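PDB 6BE0: AvrA from Salmonella typhimurium, which probably transfers acetyl groups from acetyl-CoA to serine and threonine residues of target proteins, and binds coenzyme A and inositol hexakisphosphate. Local coordinates for residues P73-Q78 against A294-L299; P84-K89 against S111-V116; A173-D178 against P221-D226; H124-D129 against V139-P144; R131-K136 against N203-H208. One frame throughout, in Å; residues are numbered along the deposited sequence.

In the fold
Four of the five contacts meet at one mixed five-stranded sheet, a worked case of a fold in which several contacts share one sheet. Contact 2 pairs strands 88-91 and 111-117, contact 4 the hairpin 125-133/136-143, and contact 3 adds a loop to edge strand 170-176; the centres of contacts 3 and 4 are about 10 Å apart. Contact 5 lays helix 205-212 against the hairpin and crosses contacts 3 and 4 along the chain. Contact 1 opens first and closes last, bringing helix 287-300 back to helix 65-82, with its centre about 29 Å from that of contact 5. It thereby joins the C-terminal helix, near the bound inositol hexakisphosphate, to the sheet-bearing part of the chain.

Contact 1: P73-Q78 against A294-L299; sequences PFLVAQ and AEYKSL
Gln-78 and Leu-75 of one helix meet Glu-295, Ser-298 and Leu-299 of another in a steep helix-helix packing, the two local axes 79° apart and 10.2 Å from each other at closest approach. Gln-78 shows how one long polar side chain can span such a gap. Its CB rests on Leu-299 CD2 at 4.0 Å. CG is anti to the backbone N (chi1 175°), the chain beyond it is extended, and CD passes 3.5 Å from Ser-298 CB. At the tip, OE1 lies against the same Ser-298 CB, while NE2 makes two weak hydrogen bonds, to the backbone O and to the carboxylate OE1 of Glu-295, the amide and carboxylate lying nearly coplanar. The stronger partner of that carboxylate is Lys-195, which binds inositol hexakisphosphate and forms a salt bridge with OE2, so the contact borders that pocket. Beside it, Leu-75 and Leu-299 cross at about a right angle, CD2 of the former 3.7 Å from CD1 of the latter, and Leu-75 CD1 reaches the edge of the Tyr-296 ring. A water joins the two helices on the polar side, donating to Leu-75 O at 2.6 Å and to Glu-295 OE1 at 2.8 Å while accepting from Gln-78 NE2.

Contact 2: P84-K89 against S111-V116; sequences PELNLK and SARFLV
Asn-87, Leu-88 and Lys-89 run parallel to Ala-112, Arg-113 and Phe-114, joining the two strands of a beta-alpha-beta unit whose connection is helix 94-106. Three backbone bonds form the ladder: Arg-113 N gives to Asn-87 O at 2.9 Å, Lys-89 N to Arg-113 O, and Leu-115 N to Lys-89 O at 2.8 Å. Just before the strand proper, side-chain donors meet backbone oxygens. The amide of Asn-87 sends ND2 to Ser-111 O at 2.9 Å, nearly along the C=O axis and with the acceptor in the amide plane. Leu-86 O is satisfied by Arg-113 NH1 at 3.0 Å; the oxygen lies in the guanidinium plane, although the donor stands above the plane of the carbonyl. The bend at chi2 of Arg-113 (88°) swings CD to within 3.3 Å of the same Leu-86 O. Arg-113 NE makes a salt bridge to Asp-129 of the next strand, and Leu-88 N finds Asn-80 OD1 on helix 65-82. Leu-88 CD1 lies against Arg-113 CB at 3.6 Å. One buried guanidinium thus serves a loop carbonyl and a carboxylate together, which would be expected to keep both the arginine and Asp-129 charged.

Contact 3: A173-D178 against P221-D226; sequences AMVELD and PFLPSD
The backbones of Met-174 to Glu-176 and Phe-222 to Ser-225 run in roughly the same direction and are tied by a single bridge, Val-175 with Leu-223: Leu-223 N gives a straight bond of 2.8 Å to Met-174 O, and Glu-176 N one of 2.9 Å to Leu-223 O. The side chains of Val-175 and Leu-223 run alongside each other in the same direction, with CG2 of the valine 4.0 Å from CD2 of the leucine. The loop thereby runs along the edge of strand 170-176, an outermost strand of the mixed sheet, before turning into helix 225-228. Phe-222 CG sits between its backbone N and carbonyl carbon (chi1 64°), and Phe-222 CE1 lies 3.9 Å from Glu-176 CB, obliquely to the ring. The carboxylate stands 80° from the ring plane. Extended, Glu-176 delivers OE1 to Ser-225 N at 3.1 Å through its anti lone pair, where the N-terminal end of the helix would probably stabilise a negative charge. Cys-147 N binds OE2.

Contact 4: H124-D129 against V139-P144; sequences HISVVD and VILFEP
His-124 and Ser-126 both bring their polar ends to the carboxylate of Glu-143, an example of a polar cluster, built on a His-carboxylate hydrogen bond, at one end of a largely apolar antiparallel hairpin. The histidine ring presents its edge: NE2 donates to Glu-143 OE1 at 2.7 Å with an angle of 153°, meeting the oxygen on its syn side but out of the carboxylate plane, while ring and carboxylate planes differ by 20°. Glu-143 bends at chi2 (-68°), which carries CD back toward the partner strand, and Ser-126 OG lies 2.9 Å from both OE1 and OE2, a weak bond whose acceptor is not settled. On the face bearing Val-128 and Leu-141, Leu-141 CD1 lies between Val-128 CG2, at 3.4 Å, and Ser-126 CB. Val-128 CG1 turns instead to Val-139 CG1 at 3.5 Å. The face of Val-127, Asp-129, Ile-140 and Phe-142 is built round the phenyl ring, whose edge atom CE1 lies 3.9 Å from Asp-129 CB while Ile-140 CG2 lies over one face, toward the rim. The Asp-129 carboxylate is bound by Arg-113 and His-208. Backbone bonds hold the register, among them Phe-142 N to Val-127 O at 2.8 Å. Strand 111-117 flanks the hairpin on one side and strand 170-176 on the other; helix 186-199 covers Val-127 with Ala-194 and Leu-197, and helix 205-212 meets Ile-140.

Contact 5: R131-K136 against N203-H208; sequences RVMDGK and NLVKIH
Arg-131 lies across His-208 at about a right angle, an instance of an arginine whose CB packs on one ring while its guanidinium lies close by and is held by another residue. The CH-pi contact comes from the root of the side chain: CB sits over the centre of the imidazole, 3.7 Å from its centroid and 12° off the ring normal. Further out the chain bends at chi2 and chi3, and the second bend (65°) turns NE back; His-208 CD2 lies over one face of the guanidinium, offset toward its rim, with the two planes 43° apart. Van der Waals contacts fill in the rest. Arg-131 NH1 touches Val-205 CG2 at 3.7 Å, near the guanidinium plane, and NH2 lies 3.8 Å from Leu-204 CB. Met-133, its CG anti to the backbone N, bends at chi3 and puts CE against Val-205 CG1 at 3.9 Å and against His-208 CB. No hydrogen bond links the two segments, and the polar ends are satisfied by residues nearby. Arg-131 NH2 donates to Phe-201 O, and the guanidinium makes a cation-pi contact with that ring; His-208 binds Asp-129 through NE2 and Ser-138 through ND1. Helix 205-212 thus lies against the far end of the hairpin, where a type II' turn from Met-133 to Lys-136 links strand 125-133 to strand 136-143.

Contact 1: P73-Q78 against A294-L299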
# COMPACT_ATOMS: atom_id res chain seq x y z
N PRO A 73 7.14 12.85 2.82
CA PRO A 73 6.47 14.11 2.45
C PRO A 73 6.75 14.52 1.01
O PRO A 73 5.84 14.97 0.31
CB PRO A 73 7.07 15.12 3.43
CG PRO A 73 7.47 14.32 4.61
CD PRO A 73 7.92 13.00 4.06
N PHE A 74 8.00 14.35 0.57
CA PHE A 74 8.38 14.67 -0.80
C PHE A 74 7.78 13.67 -1.77
O PHE A 74 7.34 14.03 -2.86
CB PHE A 74 9.90 14.70 -0.93
CG PHE A 74 10.58 15.58 0.07
CD1 PHE A 74 10.58 16.96 -0.09
CD2 PHE A 74 11.23 15.04 1.16
CE1 PHE A 74 11.21 17.78 0.82
CE2 PHE A 74 11.86 15.86 2.08
CZ PHE A 74 11.85 17.23 1.91
N LEU A 75 7.78 12.40 -1.38
CA LEU A 75 7.26 11.33 -2.23
C LEU A 75 5.76 11.49 -2.43
O LEU A 75 5.23 11.21 -3.51
CB LEU A 75 7.58 9.97 -1.62
CG LEU A 75 9.07 9.60 -1.60
CD1 LEU A 75 9.30 8.31 -0.82
CD2 LEU A 75 9.60 9.46 -3.02
N VAL A 76 5.07 11.93 -1.39
CA VAL A 76 3.63 12.16 -1.47
C VAL A 76 3.34 13.39 -2.33
O VAL A 76 2.43 13.37 -3.15
CB VAL A 76 3.02 12.33 -0.06
CG1 VAL A 76 1.58 12.84 -0.14
CG2 VAL A 76 3.07 11.02 0.69
N ALA A 77 4.12 14.45 -2.13
CA ALA A 77 3.98 15.66 -2.94
C ALA A 77 4.23 15.33 -4.42
O ALA A 77 3.55 15.86 -5.30
CB ALA A 77 4.95 16.73 -2.47
N GLN A 78 5.19 14.46 -4.66
CA GLN A 78 5.52 14.02 -6.02
C GLN A 78 4.35 13.27 -6.65
O GLN A 78 4.00 13.50 -7.80
CB GLN A 78 6.77 13.14 -6.00
CG GLN A 78 7.12 12.53 -7.34
CD GLN A 78 8.50 11.91 -7.35
OE1 GLN A 78 9.46 12.51 -7.85
NE2 GLN A 78 8.62 10.71 -6.80
N ALA A 294 13.53 4.00 -7.78
CA ALA A 294 12.82 4.76 -8.80
C ALA A 294 12.18 6.00 -8.19
O ALA A 294 12.32 7.11 -8.72
CB ALA A 294 11.77 3.90 -9.46
N GLU A 295 11.49 5.80 -7.08
CA GLU A 295 10.81 6.88 -6.38
C GLU A 295 11.78 7.98 -5.95
O GLU A 295 11.50 9.17 -6.11
CB GLU A 295 10.07 6.33 -5.16
CG GLU A 295 8.81 5.54 -5.50
CD GLU A 295 7.61 6.43 -5.77
OE1 GLU A 295 7.80 7.63 -6.04
OE2 GLU A 295 6.47 5.92 -5.71
N TYR A 296 12.93 7.58 -5.40
CA TYR A 296 13.94 8.54 -4.97
C TYR A 296 14.53 9.30 -6.16
O TYR A 296 14.69 10.52 -6.12
CB TYR A 296 15.07 7.85 -4.21
CG TYR A 296 14.71 7.37 -2.81
CD1 TYR A 296 13.38 7.32 -2.39
CD2 TYR A 296 15.70 6.99 -1.92
CE1 TYR A 296 13.06 6.89 -1.11
CE2 TYR A 296 15.38 6.56 -0.64
CZ TYR A 296 14.07 6.51 -0.25
OH TYR A 296 13.76 6.08 1.02
N LYS A 297 14.85 8.57 -7.22
CA LYS A 297 15.46 9.17 -8.41
C LYS A 297 14.55 10.21 -9.04
O LYS A 297 15.02 11.20 -9.60
CB LYS A 297 15.81 8.09 -9.44
CG LYS A 297 17.09 7.32 -9.13
CD LYS A 297 17.43 6.36 -10.26
CE LYS A 297 18.73 5.62 -10.00
NZ LYS A 297 19.09 4.73 -11.13
N SER A 298 13.24 9.99 -8.95
CA SER A 298 12.27 10.92 -9.52
C SER A 298 12.33 12.28 -8.84
O SER A 298 12.08 13.31 -9.47
CB SER A 298 10.85 10.35 -9.41
OG SER A 298 10.73 9.14 -10.14
N LEU A 299 12.66 12.29 -7.55
CA LEU A 299 12.79 13.54 -6.81
C LEU A 299 13.99 14.34 -7.29
O LEU A 299 14.01 15.57 -7.20
CB LEU A 299 12.91 13.26 -5.31
CG LEU A 299 11.69 12.63 -4.63
CD1 LEU A 299 12.03 12.24 -3.20
CD2 LEU A 299 10.50 13.57 -4.65
O HOH W 1 5.90 9.66 -5.54

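Contact 2: P84-K89 against S111-V116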
# COMPACT_ATOMS: atom_id res chain seq x y z
N PRO A 84 -3.20 14.50 -10.07
CA PRO A 84 -4.00 15.52 -9.38
C PRO A 84 -5.28 14.99 -8.72
O PRO A 84 -5.77 15.61 -7.78
CB PRO A 84 -4.35 16.50 -10.50
CG PRO A 84 -3.25 16.36 -11.48
CD PRO A 84 -2.88 14.91 -11.46
N GLU A 85 -5.81 13.87 -9.21
CA GLU A 85 -7.05 13.31 -8.66
C GLU A 85 -6.79 12.32 -7.52
O GLU A 85 -7.72 11.81 -6.90
CB GLU A 85 -7.86 12.63 -9.77
CG GLU A 85 -8.39 13.59 -10.83
CD GLU A 85 -9.24 12.89 -11.88
OE1 GLU A 85 -9.41 11.66 -11.79
OE2 GLU A 85 -9.75 13.59 -12.78
N LEU A 86 -5.51 12.06 -7.26
CA LEU A 86 -5.11 11.08 -6.26
C LEU A 86 -5.56 11.46 -4.85
O LEU A 86 -6.06 10.62 -4.10
CB LEU A 86 -3.59 10.91 -6.28
CG LEU A 86 -2.97 10.00 -5.22
CD1 LEU A 86 -3.39 8.55 -5.42
CD2 LEU A 86 -1.45 10.13 -5.24
N ASN A 87 -5.38 12.73 -4.49
CA ASN A 87 -5.72 13.22 -3.16
C ASN A 87 -5.07 12.39 -2.05
O ASN A 87 -5.75 11.77 -1.24
CB ASN A 87 -7.24 13.24 -2.96
CG ASN A 87 -7.92 14.30 -3.79
OD1 ASN A 87 -7.29 15.25 -4.25
ND2 ASN A 87 -9.23 14.15 -3.99
N LEU A 88 -3.74 12.39 -2.03
CA LEU A 88 -2.99 11.64 -1.03
C LEU A 88 -2.53 12.54 0.11
O LEU A 88 -2.02 13.64 -0.13
CB LEU A 88 -1.79 10.95 -1.67
CG LEU A 88 -1.00 10.00 -0.76
CD1 LEU A 88 -1.90 8.90 -0.20
CD2 LEU A 88 0.17 9.39 -1.51
N LYS A 89 -2.74 12.07 1.33
CA LYS A 89 -2.28 12.77 2.53
C LYS A 89 -1.39 11.86 3.36
O LYS A 89 -1.68 10.67 3.51
CB LYS A 89 -3.48 13.25 3.37
CG LYS A 89 -4.20 14.46 2.81
CD LYS A 89 -3.33 15.71 2.91
CE LYS A 89 -4.13 16.97 2.61
NZ LYS A 89 -3.25 18.17 2.62
N SER A 111 -13.26 11.14 -2.66
CA SER A 111 -12.23 10.17 -3.01
C SER A 111 -10.88 10.66 -2.52
O SER A 111 -10.39 11.70 -2.97
CB SER A 111 -12.21 9.93 -4.52
OG SER A 111 -11.13 9.10 -4.89
N ALA A 112 -10.27 9.92 -1.61
CA ALA A 112 -8.98 10.31 -1.05
C ALA A 112 -8.23 9.10 -0.50
O ALA A 112 -8.81 8.04 -0.26
CB ALA A 112 -9.16 11.35 0.03
N ARG A 113 -6.92 9.26 -0.32
CA ARG A 113 -6.08 8.21 0.24
C ARG A 113 -5.18 8.78 1.33
O ARG A 113 -4.88 9.97 1.35
CB ARG A 113 -5.22 7.55 -0.84
CG ARG A 113 -6.01 6.71 -1.82
CD ARG A 113 -6.52 7.53 -2.98
NE ARG A 113 -7.61 6.87 -3.68
CZ ARG A 113 -8.33 7.42 -4.65
NH1 ARG A 113 -8.08 8.67 -5.04
NH2 ARG A 113 -9.31 6.74 -5.23
N PHE A 114 -4.76 7.90 2.24
CA PHE A 114 -3.93 8.31 3.36
C PHE A 114 -2.79 7.33 3.59
O PHE A 114 -3.03 6.13 3.73
CB PHE A 114 -4.77 8.40 4.64
CG PHE A 114 -5.93 9.35 4.53
CD1 PHE A 114 -7.17 8.90 4.12
CD2 PHE A 114 -5.78 10.69 4.85
CE1 PHE A 114 -8.24 9.76 4.03
CE2 PHE A 114 -6.85 11.56 4.76
CZ PHE A 114 -8.08 11.10 4.35
N LEU A 115 -1.56 7.84 3.61
CA LEU A 115 -0.44 7.08 4.15
C LEU A 115 -0.35 7.39 5.64
O LEU A 115 -0.12 8.53 6.02
CB LEU A 115 0.87 7.42 3.45
CG LEU A 115 1.01 7.07 1.97
CD1 LEU A 115 2.45 7.24 1.55
CD2 LEU A 115 0.51 5.67 1.67
N VAL A 116 -0.54 6.36 6.46
CA VAL A 116 -0.59 6.54 7.91
C VAL A 116 0.49 5.72 8.61
O VAL A 116 0.59 4.51 8.42
CB VAL A 116 -1.98 6.16 8.47
CG1 VAL A 116 -2.40 4.76 8.01
CG2 VAL A 116 -1.99 6.26 10.00

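Contact 3: A173-D178 against P221-D226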
# COMPACT_ATOMS: atom_id res chain seq x y z
N ALA A 173 -13.24 -1.10 7.32
CA ALA A 173 -12.77 -2.46 7.09
C ALA A 173 -11.26 -2.48 6.95
O ALA A 173 -10.66 -1.53 6.43
CB ALA A 173 -13.43 -3.05 5.84
N MET A 174 -10.64 -3.55 7.42
CA MET A 174 -9.20 -3.73 7.30
C MET A 174 -8.93 -4.93 6.41
O MET A 174 -9.55 -5.98 6.57
CB MET A 174 -8.57 -3.91 8.68
CG MET A 174 -7.08 -4.21 8.66
SD MET A 174 -6.39 -4.20 10.33
CE MET A 174 -5.20 -5.53 10.21
N VAL A 175 -8.02 -4.77 5.45
CA VAL A 175 -7.75 -5.80 4.46
C VAL A 175 -6.31 -6.29 4.54
O VAL A 175 -5.36 -5.52 4.45
CB VAL A 175 -8.02 -5.28 3.03
CG1 VAL A 175 -7.70 -6.35 1.99
CG2 VAL A 175 -9.48 -4.85 2.91
N GLU A 176 -6.16 -7.60 4.71
CA GLU A 176 -4.86 -8.26 4.69
C GLU A 176 -4.50 -8.60 3.25
O GLU A 176 -5.31 -9.18 2.53
CB GLU A 176 -4.89 -9.52 5.56
CG GLU A 176 -3.60 -10.34 5.54
CD GLU A 176 -3.78 -11.71 6.15
OE1 GLU A 176 -4.70 -12.44 5.73
OE2 GLU A 176 -3.00 -12.06 7.07
N LEU A 177 -3.29 -8.24 2.84
CA LEU A 177 -2.83 -8.54 1.49
C LEU A 177 -1.78 -9.65 1.48
O LEU A 177 -1.81 -10.53 0.61
CB LEU A 177 -2.25 -7.28 0.83
CG LEU A 177 -3.23 -6.12 0.60
CD1 LEU A 177 -2.53 -4.97 -0.12
CD2 LEU A 177 -4.46 -6.56 -0.18
N ASP A 178 -0.89 -9.63 2.46
CA ASP A 178 0.21 -10.59 2.55
C ASP A 178 0.97 -10.67 1.23
O ASP A 178 1.10 -11.74 0.64
CB ASP A 178 -0.31 -11.97 2.94
CG ASP A 178 0.81 -12.95 3.27
OD1 ASP A 178 1.88 -12.50 3.74
OD2 ASP A 178 0.63 -14.17 3.06
N PRO A 221 -13.12 -10.38 11.83
CA PRO A 221 -12.71 -9.02 12.22
C PRO A 221 -12.17 -8.21 11.04
O PRO A 221 -12.60 -7.07 10.83
CB PRO A 221 -11.61 -9.27 13.26
CG PRO A 221 -11.05 -10.60 12.90
CD PRO A 221 -12.19 -11.40 12.35
N PHE A 222 -11.24 -8.80 10.30
CA PHE A 222 -10.69 -8.17 9.10
C PHE A 222 -10.88 -9.09 7.90
O PHE A 222 -11.31 -10.23 8.05
CB PHE A 222 -9.21 -7.84 9.29
CG PHE A 222 -8.34 -9.04 9.49
CD1 PHE A 222 -7.71 -9.65 8.42
CD2 PHE A 222 -8.13 -9.56 10.76
CE1 PHE A 222 -6.91 -10.76 8.61
CE2 PHE A 222 -7.33 -10.67 10.95
CZ PHE A 222 -6.71 -11.27 9.87
N LEU A 223 -10.54 -8.60 6.72
CA LEU A 223 -10.67 -9.38 5.50
C LEU A 223 -9.37 -10.14 5.21
O LEU A 223 -8.34 -9.52 4.98
CB LEU A 223 -11.02 -8.47 4.32
CG LEU A 223 -11.46 -9.19 3.04
CD1 LEU A 223 -12.88 -9.71 3.18
CD2 LEU A 223 -11.34 -8.26 1.84
N PRO A 224 -9.42 -11.48 5.22
CA PRO A 224 -8.18 -12.23 4.96
C PRO A 224 -7.75 -12.12 3.50
O PRO A 224 -8.54 -11.67 2.67
CB PRO A 224 -8.56 -13.67 5.32
CG PRO A 224 -10.02 -13.74 5.09
CD PRO A 224 -10.56 -12.38 5.45
N SER A 225 -6.52 -12.53 3.21
CA SER A 225 -5.93 -12.32 1.89
C SER A 225 -6.67 -13.07 0.77
O SER A 225 -6.86 -12.52 -0.31
CB SER A 225 -4.46 -12.73 1.90
OG SER A 225 -4.32 -14.10 2.22
N ASP A 226 -7.07 -14.31 1.04
CA ASP A 226 -7.73 -15.11 0.01
C ASP A 226 -9.05 -14.47 -0.41
O ASP A 226 -9.45 -14.57 -1.57
CB ASP A 226 -7.97 -16.54 0.51
CG ASP A 226 -8.81 -16.58 1.77
OD1 ASP A 226 -8.56 -15.77 2.69
OD2 ASP A 226 -9.73 -17.42 1.84

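Contact 4: H124-D129 against V139-P144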
# COMPACT_ATOMS: atom_id res chain seq x y z
N HIS A 124 5.33 1.95 11.05
CA HIS A 124 4.50 1.03 10.28
C HIS A 124 3.54 1.83 9.42
O HIS A 124 2.48 2.28 9.88
CB HIS A 124 3.73 0.07 11.19
CG HIS A 124 2.98 -0.99 10.45
ND1 HIS A 124 3.60 -2.07 9.87
CD2 HIS A 124 1.66 -1.12 10.17
CE1 HIS A 124 2.70 -2.83 9.27
NE2 HIS A 124 1.51 -2.27 9.44
N ILE A 125 3.92 2.03 8.16
CA ILE A 125 3.15 2.84 7.23
C ILE A 125 2.19 1.97 6.43
O ILE A 125 2.62 1.08 5.69
CB ILE A 125 4.09 3.62 6.28
CG1 ILE A 125 4.95 4.59 7.09
CG2 ILE A 125 3.28 4.37 5.23
CD1 ILE A 125 6.08 5.23 6.30
N SER A 126 0.90 2.24 6.58
CA SER A 126 -0.14 1.57 5.80
C SER A 126 -0.82 2.58 4.88
O SER A 126 -0.54 3.78 4.95
CB SER A 126 -1.17 0.92 6.71
OG SER A 126 -0.56 -0.02 7.58
N VAL A 127 -1.72 2.09 4.03
CA VAL A 127 -2.49 2.96 3.15
C VAL A 127 -3.99 2.75 3.38
O VAL A 127 -4.45 1.62 3.54
CB VAL A 127 -2.15 2.72 1.66
CG1 VAL A 127 -2.49 1.30 1.24
CG2 VAL A 127 -2.88 3.74 0.78
N VAL A 128 -4.72 3.86 3.42
CA VAL A 128 -6.17 3.83 3.61
C VAL A 128 -6.85 4.41 2.38
O VAL A 128 -6.45 5.47 1.90
CB VAL A 128 -6.60 4.64 4.86
CG1 VAL A 128 -8.12 4.65 5.00
CG2 VAL A 128 -5.95 4.07 6.11
N ASP A 129 -7.88 3.73 1.89
CA ASP A 129 -8.69 4.26 0.79
C ASP A 129 -10.00 4.81 1.33
O ASP A 129 -10.70 4.14 2.09
CB ASP A 129 -8.95 3.19 -0.27
CG ASP A 129 -9.43 3.78 -1.59
OD1 ASP A 129 -9.07 4.94 -1.89
OD2 ASP A 129 -10.16 3.09 -2.32
N VAL A 139 -14.25 3.47 4.51
CA VAL A 139 -12.85 3.59 4.88
C VAL A 139 -12.23 2.21 4.94
O VAL A 139 -12.64 1.38 5.75
CB VAL A 139 -12.68 4.31 6.24
CG1 VAL A 139 -11.20 4.46 6.59
CG2 VAL A 139 -13.36 5.66 6.21
N ILE A 140 -11.25 1.95 4.08
CA ILE A 140 -10.60 0.64 4.04
C ILE A 140 -9.09 0.77 4.25
O ILE A 140 -8.39 1.41 3.47
CB ILE A 140 -10.86 -0.08 2.70
CG1 ILE A 140 -12.37 -0.24 2.49
CG2 ILE A 140 -10.17 -1.44 2.69
CD1 ILE A 140 -12.76 -0.85 1.16
N LEU A 141 -8.62 0.14 5.32
CA LEU A 141 -7.20 0.11 5.65
C LEU A 141 -6.55 -1.11 5.01
O LEU A 141 -6.94 -2.24 5.29
CB LEU A 141 -7.00 0.09 7.17
CG LEU A 141 -5.57 -0.08 7.69
CD1 LEU A 141 -4.70 1.11 7.34
CD2 LEU A 141 -5.60 -0.30 9.20
N PHE A 142 -5.55 -0.88 4.16
CA PHE A 142 -4.84 -1.97 3.51
C PHE A 142 -3.49 -2.21 4.18
O PHE A 142 -2.67 -1.30 4.28
CB PHE A 142 -4.64 -1.68 2.02
CG PHE A 142 -5.92 -1.65 1.24
CD1 PHE A 142 -6.63 -0.47 1.09
CD2 PHE A 142 -6.42 -2.79 0.65
CE1 PHE A 142 -7.81 -0.44 0.37
CE2 PHE A 142 -7.60 -2.77 -0.08
CZ PHE A 142 -8.29 -1.59 -0.21
N GLU A 143 -3.29 -3.44 4.64
CA GLU A 143 -2.01 -3.87 5.20
C GLU A 143 -1.27 -4.70 4.15
O GLU A 143 -1.75 -5.78 3.78
CB GLU A 143 -2.23 -4.68 6.48
CG GLU A 143 -2.75 -3.86 7.65
CD GLU A 143 -1.73 -2.86 8.18
OE1 GLU A 143 -0.55 -2.95 7.79
OE2 GLU A 143 -2.12 -1.99 8.99
N PRO A 144 -0.12 -4.21 3.66
CA PRO A 144 0.61 -4.98 2.65
C PRO A 144 1.08 -6.34 3.17
O PRO A 144 1.15 -7.30 2.39
CB PRO A 144 1.80 -4.09 2.31
CG PRO A 144 1.36 -2.71 2.67
CD PRO A 144 0.48 -2.88 3.87

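Contact 5: R131-K136 against N203-H208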
# COMPACT_ATOMS: atom_id res chain seq x y z
N ARG A 131 -13.70 6.66 0.39
CA ARG A 131 -14.69 6.76 -0.69
C ARG A 131 -16.09 6.99 -0.12
O ARG A 131 -16.59 6.17 0.64
CB ARG A 131 -14.66 5.49 -1.54
CG ARG A 131 -15.61 5.48 -2.74
CD ARG A 131 -14.95 6.04 -3.99
NE ARG A 131 -13.84 5.20 -4.45
CZ ARG A 131 -13.95 4.19 -5.32
NH1 ARG A 131 -15.13 3.87 -5.84
NH2 ARG A 131 -12.88 3.50 -5.67
N VAL A 132 -16.72 8.11 -0.49
CA VAL A 132 -18.12 8.32 -0.14
C VAL A 132 -18.95 7.83 -1.32
O VAL A 132 -18.64 8.12 -2.48
CB VAL A 132 -18.46 9.80 0.21
CG1 VAL A 132 -17.38 10.42 1.09
CG2 VAL A 132 -18.69 10.64 -1.03
N MET A 133 -19.98 7.07 -1.00
CA MET A 133 -20.77 6.37 -2.00
C MET A 133 -22.22 6.43 -1.54
O MET A 133 -22.52 6.05 -0.41
CB MET A 133 -20.27 4.94 -2.15
CG MET A 133 -20.77 4.20 -3.38
SD MET A 133 -19.90 2.64 -3.60
CE MET A 133 -18.32 3.22 -4.23
N ASP A 134 -23.10 6.90 -2.41
CA ASP A 134 -24.46 7.25 -2.01
C ASP A 134 -24.35 8.33 -0.93
O ASP A 134 -23.85 9.42 -1.21
CB ASP A 134 -25.22 6.01 -1.52
CG ASP A 134 -25.12 4.84 -2.49
OD1 ASP A 134 -25.07 5.09 -3.72
OD2 ASP A 134 -25.08 3.68 -2.03
N GLY A 135 -24.78 8.04 0.29
CA GLY A 135 -24.63 8.97 1.39
C GLY A 135 -23.60 8.51 2.41
O GLY A 135 -23.21 9.26 3.30
N LYS A 136 -23.14 7.27 2.25
CA LYS A 136 -22.35 6.60 3.28
C LYS A 136 -20.85 6.67 3.00
O LYS A 136 -20.43 6.73 1.84
CB LYS A 136 -22.81 5.14 3.39
CG LYS A 136 -24.30 4.97 3.08
CD LYS A 136 -24.92 3.76 3.78
CE LYS A 136 -26.32 3.47 3.25
NZ LYS A 136 -27.22 4.66 3.33
N ASN A 203 -12.57 -0.41 -10.58
CA ASN A 203 -12.38 -1.80 -10.16
C ASN A 203 -12.52 -1.99 -8.65
O ASN A 203 -12.62 -3.12 -8.17
CB ASN A 203 -11.01 -2.31 -10.61
CG ASN A 203 -10.96 -2.66 -12.09
OD1 ASN A 203 -11.99 -2.91 -12.72
ND2 ASN A 203 -9.76 -2.68 -12.65
N LEU A 204 -12.51 -0.88 -7.92
CA LEU A 204 -12.57 -0.92 -6.46
C LEU A 204 -13.93 -0.48 -5.92
O LEU A 204 -14.11 -0.33 -4.71
CB LEU A 204 -11.47 -0.04 -5.87
CG LEU A 204 -10.06 -0.59 -6.09
CD1 LEU A 204 -9.03 0.49 -5.82
CD2 LEU A 204 -9.82 -1.80 -5.21
N VAL A 205 -14.89 -0.26 -6.81
CA VAL A 205 -16.23 0.11 -6.39
C VAL A 205 -16.86 -1.01 -5.56
O VAL A 205 -17.46 -0.75 -4.52
CB VAL A 205 -17.14 0.42 -7.60
CG1 VAL A 205 -18.59 0.62 -7.15
CG2 VAL A 205 -16.64 1.65 -8.34
N LYS A 206 -16.70 -2.24 -6.02
CA LYS A 206 -17.37 -3.38 -5.39
C LYS A 206 -16.96 -3.58 -3.92
O LYS A 206 -17.82 -3.80 -3.07
CB LYS A 206 -17.09 -4.67 -6.17
CG LYS A 206 -17.82 -5.88 -5.61
CD LYS A 206 -17.78 -7.07 -6.57
CE LYS A 206 -18.45 -8.30 -5.96
NZ LYS A 206 -19.88 -8.07 -5.62
N ILE A 207 -15.67 -3.52 -3.64
CA ILE A 207 -15.19 -3.75 -2.27
C ILE A 207 -15.66 -2.63 -1.34
O ILE A 207 -15.95 -2.87 -0.17
CB ILE A 207 -13.65 -3.88 -2.21
CG1 ILE A 207 -13.21 -4.27 -0.80
CG2 ILE A 207 -12.97 -2.59 -2.66
CD1 ILE A 207 -11.76 -4.72 -0.70
N HIS A 208 -15.74 -1.42 -1.87
CA HIS A 208 -16.26 -0.29 -1.11
C HIS A 208 -17.77 -0.43 -0.91
O HIS A 208 -18.31 -0.06 0.13
CB HIS A 208 -15.96 1.03 -1.82
CG HIS A 208 -14.58 1.54 -1.57
ND1 HIS A 208 -14.17 2.03 -0.35
CD2 HIS A 208 -13.50 1.65 -2.39
CE1 HIS A 208 -12.91 2.41 -0.42
NE2 HIS A 208 -12.48 2.19 -1.65